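Local structure of peptide amidase (Stenotrophomonas maltophilia, 1M22) at residues A349-I352 with A353-A357; F366-E369 with L370-E373; P313-G316 with A317-E320. The protein probably hydrolyses amide bonds, with the terminal amides of peptides as likely substrates, as an amidase signature enzyme. All blocks are in the same frame, centred on the assembly; numbering follows the deposited sequence.

None of the three contacts lies deep in the protein: contacts 1 and 2 are partly buried, and contact 3 is a surface feature. Contact 1 is the body of helix 348-357, contact 2 the first turn of helix 369-375, and contact 3 the pair of turns leading into helix 319-340. Contacts 1 and 2 touch, chiefly through Gln368 and Leu371, while contact 3 stands apart, its nearest atoms about 9 Å from contact 2. Helix 319-340, which contact 3 opens, reaches contact 2 farther along, where its Arg323 pairs with Glu373. The chemistry changes, from repeated helical bonds, to an N-cap glutamine whose amide is tied to the neighbouring helix, to a glycine resting on an indole.

Contact 1 of 3, residues A349-I352 with A353-A357; sequences ADLI and AFNQA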
loop_
_atom_site.group_PDB
_atom_site.type_symbol
_atom_site.label_atom_id
_atom_site.label_comp_id
_atom_site.label_asym_id
_atom_site.label_seq_id
_atom_site.Cartn_x
_atom_site.Cartn_y
_atom_site.Cartn_z
ATOM N N ALA A 349 16.403 11.231 -18.496
ATOM C CA ALA A 349 17.442 10.836 -19.441
ATOM C C ALA A 349 18.675 10.336 -18.684
ATOM O O ALA A 349 19.321 9.376 -19.109
ATOM C CB ALA A 349 17.815 12.014 -20.340
ATOM N N ASP A 350 19.002 10.983 -17.565
ATOM C CA ASP A 350 20.153 10.568 -16.760
ATOM C C ASP A 350 19.936 9.165 -16.208
ATOM O O ASP A 350 20.867 8.367 -16.138
ATOM C CB ASP A 350 20.386 11.512 -15.574
ATOM C CG ASP A 350 20.769 12.913 -15.998
ATOM O OD1 ASP A 350 21.450 13.063 -17.033
ATOM O OD2 ASP A 350 20.403 13.865 -15.276
ATOM N N LEU A 351 18.703 8.873 -15.797
ATOM C CA LEU A 351 18.384 7.556 -15.253
ATOM C C LEU A 351 18.509 6.489 -16.336
ATOM O O LEU A 351 19.082 5.422 -16.108
ATOM C CB LEU A 351 16.966 7.549 -14.670
ATOM C CG LEU A 351 16.432 6.195 -14.191
ATOM C CD1 LEU A 351 17.355 5.610 -13.133
ATOM C CD2 LEU A 351 15.023 6.373 -13.640
ATOM N N ILE A 352 17.966 6.784 -17.513
ATOM C CA ILE A 352 18.033 5.856 -18.635
ATOM C C ILE A 352 19.494 5.572 -18.981
ATOM O O ILE A 352 19.870 4.426 -19.231
ATOM C CB ILE A 352 17.300 6.438 -19.863
ATOM C CG1 ILE A 352 15.795 6.491 -19.576
ATOM C CG2 ILE A 352 17.589 5.594 -21.102
ATOM C CD1 ILE A 352 14.984 7.247 -20.608
ATOM N N ALA A 353 20.315 6.618 -18.970
ATOM C CA ALA A 353 21.735 6.475 -19.274
ATOM C C ALA A 353 22.432 5.657 -18.191
ATOM O O ALA A 353 23.301 4.835 -18.485
ATOM C CB ALA A 353 22.385 7.848 -19.396
ATOM N N PHE A 354 22.044 5.873 -16.935
ATOM C CA PHE A 354 22.646 5.142 -15.828
ATOM C C PHE A 354 22.395 3.645 -15.956
ATOM O O PHE A 354 23.315 2.840 -15.809
ATOM C CB PHE A 354 22.102 5.641 -14.482
ATOM C CG PHE A 354 22.580 4.838 -13.300
ATOM C CD1 PHE A 354 21.963 3.635 -12.956
ATOM C CD2 PHE A 354 23.667 5.268 -12.544
ATOM C CE1 PHE A 354 22.422 2.875 -11.881
ATOM C CE2 PHE A 354 24.134 4.515 -11.469
ATOM C CZ PHE A 354 23.510 3.315 -11.137
ATOM N N ASN A 355 21.149 3.268 -16.225
ATOM C CA ASN A 355 20.824 1.854 -16.352
ATOM C C ASN A 355 21.578 1.205 -17.506
ATOM O O ASN A 355 21.974 0.045 -17.416
ATOM C CB ASN A 355 19.314 1.657 -16.533
ATOM C CG ASN A 355 18.531 2.005 -15.282
ATOM O OD1 ASN A 355 19.022 1.843 -14.165
ATOM N ND2 ASN A 355 17.302 2.471 -15.465
ATOM N N GLN A 356 21.780 1.956 -18.584
ATOM C CA GLN A 356 22.503 1.434 -19.738
ATOM C C GLN A 356 23.969 1.212 -19.379
ATOM O O GLN A 356 24.575 0.226 -19.797
ATOM C CB GLN A 356 22.393 2.404 -20.916
ATOM C CG GLN A 356 20.980 2.568 -21.445
ATOM C CD GLN A 356 20.902 3.509 -22.629
ATOM O OE1 GLN A 356 21.307 4.667 -22.544
ATOM N NE2 GLN A 356 20.377 3.013 -23.744
ATOM N N ALA A 357 24.526 2.131 -18.593
ATOM C CA ALA A 357 25.919 2.042 -18.168
ATOM C C ALA A 357 26.098 0.925 -17.146
ATOM O O ALA A 357 27.198 0.403 -16.967
ATOM C CB ALA A 357 26.370 3.371 -17.575
#
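Ile352 and Gln356 run side by side along an alpha-helix, the second residue one turn beyond the first and both pointing the same way. Their meeting is centred on the Ile352 carbonyl: Gln356 CG sits 3.1 Å from Ile352 O, and Gln356 N donates a hydrogen bond to the same oxygen at 3.2 Å. Gln356 CG reaches it because it stands beside its own backbone N (chi1 -65°); farther out, Gln356 OE1 passes 4.1 Å from Ile352 CG2.

On the neighbouring stripe of the helix Leu351 and Asn355 cross at a slant, with Leu351 CD1 3.9 Å from Asn355 ND2. Beneath them Asn355 N bonds to Leu351 O at 3.0 Å, and Phe354 and Ala353 repeat the i to i+4 pattern onto Asp350 and Ala349.

The next shell fixes these groups from outside. Gln368 closes over the Ile352 and Asn355 side of the helix, helix 369-375 lays Leu371 against Leu351, Ile352 and Asn355, and His358 stacks on the Phe354 ring. At the front of the helix Ser347 OG is bonded to Asp350 N, while Asp350 OD2 accepts a hydrogen bond from Arg346 N.

Contact 2 of 3, residues F366-E369 with L370-E373; sequences FGQE and LLVE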
loop_
_atom_site.group_PDB
_atom_site.type_symbol
_atom_site.label_atom_id
_atom_site.label_comp_id
_atom_site.label_asym_id
_atom_site.label_seq_id
_atom_site.Cartn_x
_atom_site.Cartn_y
_atom_site.Cartn_z
ATOM N N PHE A 366 14.888 -7.661 -17.180
ATOM C CA PHE A 366 13.972 -7.003 -18.107
ATOM C C PHE A 366 14.493 -5.599 -18.402
ATOM O O PHE A 366 15.438 -5.139 -17.764
ATOM C CB PHE A 366 12.534 -6.959 -17.559
ATOM C CG PHE A 366 12.404 -6.316 -16.209
ATOM C CD1 PHE A 366 12.698 -7.028 -15.051
ATOM C CD2 PHE A 366 11.971 -4.998 -16.096
ATOM C CE1 PHE A 366 12.562 -6.437 -13.794
ATOM C CE2 PHE A 366 11.831 -4.399 -14.843
ATOM C CZ PHE A 366 12.126 -5.120 -13.693
ATOM N N GLY A 367 13.878 -4.923 -19.366
ATOM C CA GLY A 367 14.346 -3.603 -19.757
ATOM C C GLY A 367 13.826 -2.385 -19.021
ATOM O O GLY A 367 13.406 -2.461 -17.862
ATOM N N GLN A 368 13.874 -1.247 -19.708
ATOM C CA GLN A 368 13.416 0.022 -19.152
ATOM C C GLN A 368 12.568 0.774 -20.175
ATOM O O GLN A 368 12.667 1.997 -20.312
ATOM C CB GLN A 368 14.615 0.872 -18.709
ATOM C CG GLN A 368 15.578 1.270 -19.826
ATOM C CD GLN A 368 16.751 2.085 -19.311
ATOM O OE1 GLN A 368 16.668 2.713 -18.256
ATOM N NE2 GLN A 368 17.848 2.096 -20.064
ATOM N N GLU A 369 11.715 0.028 -20.869
ATOM C CA GLU A 369 10.842 0.580 -21.900
ATOM C C GLU A 369 9.904 1.691 -21.443
ATOM O O GLU A 369 9.617 2.612 -22.206
ATOM C CB GLU A 369 10.019 -0.540 -22.547
ATOM C CG GLU A 369 10.866 -1.626 -23.201
ATOM C CD GLU A 369 11.113 -2.828 -22.302
ATOM O OE1 GLU A 369 11.088 -2.684 -21.063
ATOM O OE2 GLU A 369 11.349 -3.931 -22.840
ATOM N N LEU A 370 9.411 1.611 -20.210
ATOM C CA LEU A 370 8.509 2.645 -19.715
ATOM C C LEU A 370 9.263 3.949 -19.473
ATOM O O LEU A 370 8.729 5.030 -19.718
ATOM C CB LEU A 370 7.795 2.176 -18.441
ATOM C CG LEU A 370 6.814 1.021 -18.673
ATOM C CD1 LEU A 370 6.226 0.580 -17.341
ATOM C CD2 LEU A 370 5.705 1.456 -19.627
ATOM N N LEU A 371 10.503 3.850 -18.998
ATOM C CA LEU A 371 11.309 5.048 -18.779
ATOM C C LEU A 371 11.548 5.716 -20.129
ATOM O O LEU A 371 11.424 6.931 -20.265
ATOM C CB LEU A 371 12.665 4.702 -18.158
ATOM C CG LEU A 371 12.700 3.984 -16.808
ATOM C CD1 LEU A 371 14.133 3.955 -16.302
ATOM C CD2 LEU A 371 11.805 4.704 -15.802
ATOM N N VAL A 372 11.892 4.902 -21.123
ATOM C CA VAL A 372 12.160 5.394 -22.467
ATOM C C VAL A 372 10.928 6.050 -23.082
ATOM O O VAL A 372 11.023 7.130 -23.660
ATOM C CB VAL A 372 12.653 4.241 -23.374
ATOM C CG1 VAL A 372 12.748 4.706 -24.826
ATOM C CG2 VAL A 372 14.019 3.759 -22.887
ATOM N N GLU A 373 9.771 5.412 -22.957
ATOM C CA GLU A 373 8.561 5.991 -23.520
ATOM C C GLU A 373 8.175 7.277 -22.792
ATOM O O GLU A 373 7.772 8.256 -23.418
ATOM C CB GLU A 373 7.401 4.992 -23.473
ATOM C CG GLU A 373 6.095 5.574 -23.993
ATOM C CD GLU A 373 5.101 4.518 -24.438
ATOM O OE1 GLU A 373 5.029 3.452 -23.792
ATOM O OE2 GLU A 373 4.380 4.767 -25.429
#
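Gln368 and Leu371 meet at the N-terminus of helix 369-375, where Gln368 holds the N-cap position and the two side chains cross at about a right angle. The Gln368 carbonyl opens the helical bonding: Val372 N reaches Gln368 O at 3.1 Å, and the next link joins Glu373 N to Glu369 O at 2.9 Å.

The Gln368 side chain leaves the helix end instead of folding back over it. CB packs on the leucine, 3.9 Å from Leu371 CD1. A chi1 of 62° tucks CG in between the two backbone branches, where it skirts the other flank of the turn and comes 4.2 Å from Val372 CG2. The chain then stays extended, and its amide ends against helix 348-357: OE1 accepts from Asn355 ND2, while NE2 donates to the carbonyl of Ile352. With both ends of the amide engaged, its rotation is set and its polar atoms are satisfied in a buried place.

Around this first turn, Glu369 OE1 accepts the backbone N-H of Asn139 and Glu373 forms a salt bridge to Arg323 of helix 319-340, so the short helix is tied to two separate parts of the chain. The side chain of Leu370 lies about 11 Å from those of the active-site residues Ser165 and Ser189. The Leu371 methyl packs against the amide oxygen, with CD1 3.4 Å from Gln368 OE1.

Contact 3 of 3, residues P313-G316 with A317-E320; sequences PNQG and AWAE
Gly316 sits over one face of the indole of Trp318, its CA 4.1 Å from the centroid of the six-membered ring and only 11° off the ring normal, a CH-pi contact in which the glycine offers a main-chain C-H. Gly316 N rests on this face too, displaced toward the rim and 3.5 Å from Trp318 CH2.

Two successive beta turns create the approach. In the type II turn from Asn314 to Ala317, Gly316 takes the third place with positive phi, and Ala317 N closes the turn on Asn314 O at 2.8 Å. The type I turn from Gly316 to Ala319 follows, with Ala319 N on Gly316 O at 3.2 Å. A chi1 of 57° folds the Trp318 side chain back over its own main chain and brings the ring beneath the first turn.

Gln315 runs diagonally to the indole, amide and ring planes 56° apart, with OE1 3.7 Å from Trp318 CH2. Asn314 O also approaches the ring obliquely, 3.2 Å from Trp318 CZ3, while Asn314 CB faces the methyl of Ala317.

The turns join strand 306-310, an outermost strand of the large mixed sheet, to helix 319-340. Trp318 packs on helix 436-442, touching Ala438 and Val441 and bonding through NE1 to Ser437 OG; helix 383-407 also packs here, Ala396 touching the indole and the Glu399 carbonyl accepting Asn314 ND2.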
loop_
_atom_site.group_PDB
_atom_site.type_symbol
_atom_site.label_atom_id
_atom_site.label_comp_id
_atom_site.label_asym_id
_atom_site.label_seq_id
_atom_site.Cartn_x
_atom_site.Cartn_y
_atom_site.Cartn_z
ATOM N N PRO A 313 -19.942 0.025 -14.683
ATOM C CA PRO A 313 -20.001 0.662 -16.000
ATOM C C PRO A 313 -18.608 1.108 -16.437
ATOM O O PRO A 313 -17.818 1.586 -15.620
ATOM C CB PRO A 313 -20.940 1.848 -15.767
ATOM C CG PRO A 313 -21.823 1.374 -14.650
ATOM C CD PRO A 313 -20.832 0.707 -13.729
ATOM N N ASN A 314 -18.311 0.937 -17.721
ATOM C CA ASN A 314 -17.024 1.332 -18.293
ATOM C C ASN A 314 -15.817 0.544 -17.791
ATOM O O ASN A 314 -14.680 1.003 -17.912
ATOM C CB ASN A 314 -16.778 2.826 -18.065
ATOM C CG ASN A 314 -17.733 3.698 -18.851
ATOM O OD1 ASN A 314 -17.840 3.572 -20.070
ATOM N ND2 ASN A 314 -18.431 4.591 -18.158
ATOM N N GLN A 315 -16.059 -0.638 -17.238
ATOM C CA GLN A 315 -14.982 -1.484 -16.731
ATOM C C GLN A 315 -13.808 -1.587 -17.711
ATOM O O GLN A 315 -13.948 -2.134 -18.806
ATOM C CB GLN A 315 -15.526 -2.884 -16.424
ATOM C CG GLN A 315 -14.464 -3.961 -16.225
ATOM C CD GLN A 315 -13.605 -3.731 -14.997
ATOM O OE1 GLN A 315 -12.955 -2.694 -14.864
ATOM N NE2 GLN A 315 -13.593 -4.705 -14.095
ATOM N N GLY A 316 -12.659 -1.050 -17.307
ATOM C CA GLY A 316 -11.461 -1.100 -18.132
ATOM C C GLY A 316 -11.396 -0.168 -19.330
ATOM O O GLY A 316 -10.395 -0.157 -20.047
ATOM N N ALA A 317 -12.442 0.622 -19.549
ATOM C CA ALA A 317 -12.476 1.537 -20.690
ATOM C C ALA A 317 -11.417 2.633 -20.611
ATOM O O ALA A 317 -11.089 3.266 -21.614
ATOM C CB ALA A 317 -13.861 2.165 -20.807
ATOM N N TRP A 318 -10.880 2.842 -19.415
ATOM C CA TRP A 318 -9.875 3.871 -19.170
ATOM C C TRP A 318 -8.433 3.405 -19.368
ATOM O O TRP A 318 -7.505 4.189 -19.199
ATOM C CB TRP A 318 -10.032 4.380 -17.739
ATOM C CG TRP A 318 -9.934 3.271 -16.732
ATOM C CD1 TRP A 318 -8.798 2.630 -16.317
ATOM C CD2 TRP A 318 -11.022 2.627 -16.063
ATOM N NE1 TRP A 318 -9.116 1.628 -15.431
ATOM C CE2 TRP A 318 -10.474 1.603 -15.259
ATOM C CE3 TRP A 318 -12.412 2.816 -16.065
ATOM C CZ2 TRP A 318 -11.268 0.770 -14.464
ATOM C CZ3 TRP A 318 -13.200 1.987 -15.274
ATOM C CH2 TRP A 318 -12.626 0.977 -14.484
ATOM N N ALA A 319 -8.245 2.138 -19.722
ATOM C CA ALA A 319 -6.905 1.580 -19.898
ATOM C C ALA A 319 -5.935 2.425 -20.725
ATOM O O ALA A 319 -4.836 2.744 -20.268
ATOM C CB ALA A 319 -7.003 0.179 -20.491
ATOM N N GLU A 320 -6.334 2.780 -21.942
ATOM C CA GLU A 320 -5.480 3.569 -22.825
ATOM C C GLU A 320 -5.187 4.964 -22.279
ATOM O O GLU A 320 -4.045 5.426 -22.311
ATOM C CB GLU A 320 -6.126 3.673 -24.209
ATOM C CG GLU A 320 -5.317 4.462 -25.221
ATOM C CD GLU A 320 -5.873 4.343 -26.627
ATOM O OE1 GLU A 320 -7.062 4.668 -26.832
ATOM O OE2 GLU A 320 -5.117 3.925 -27.528
#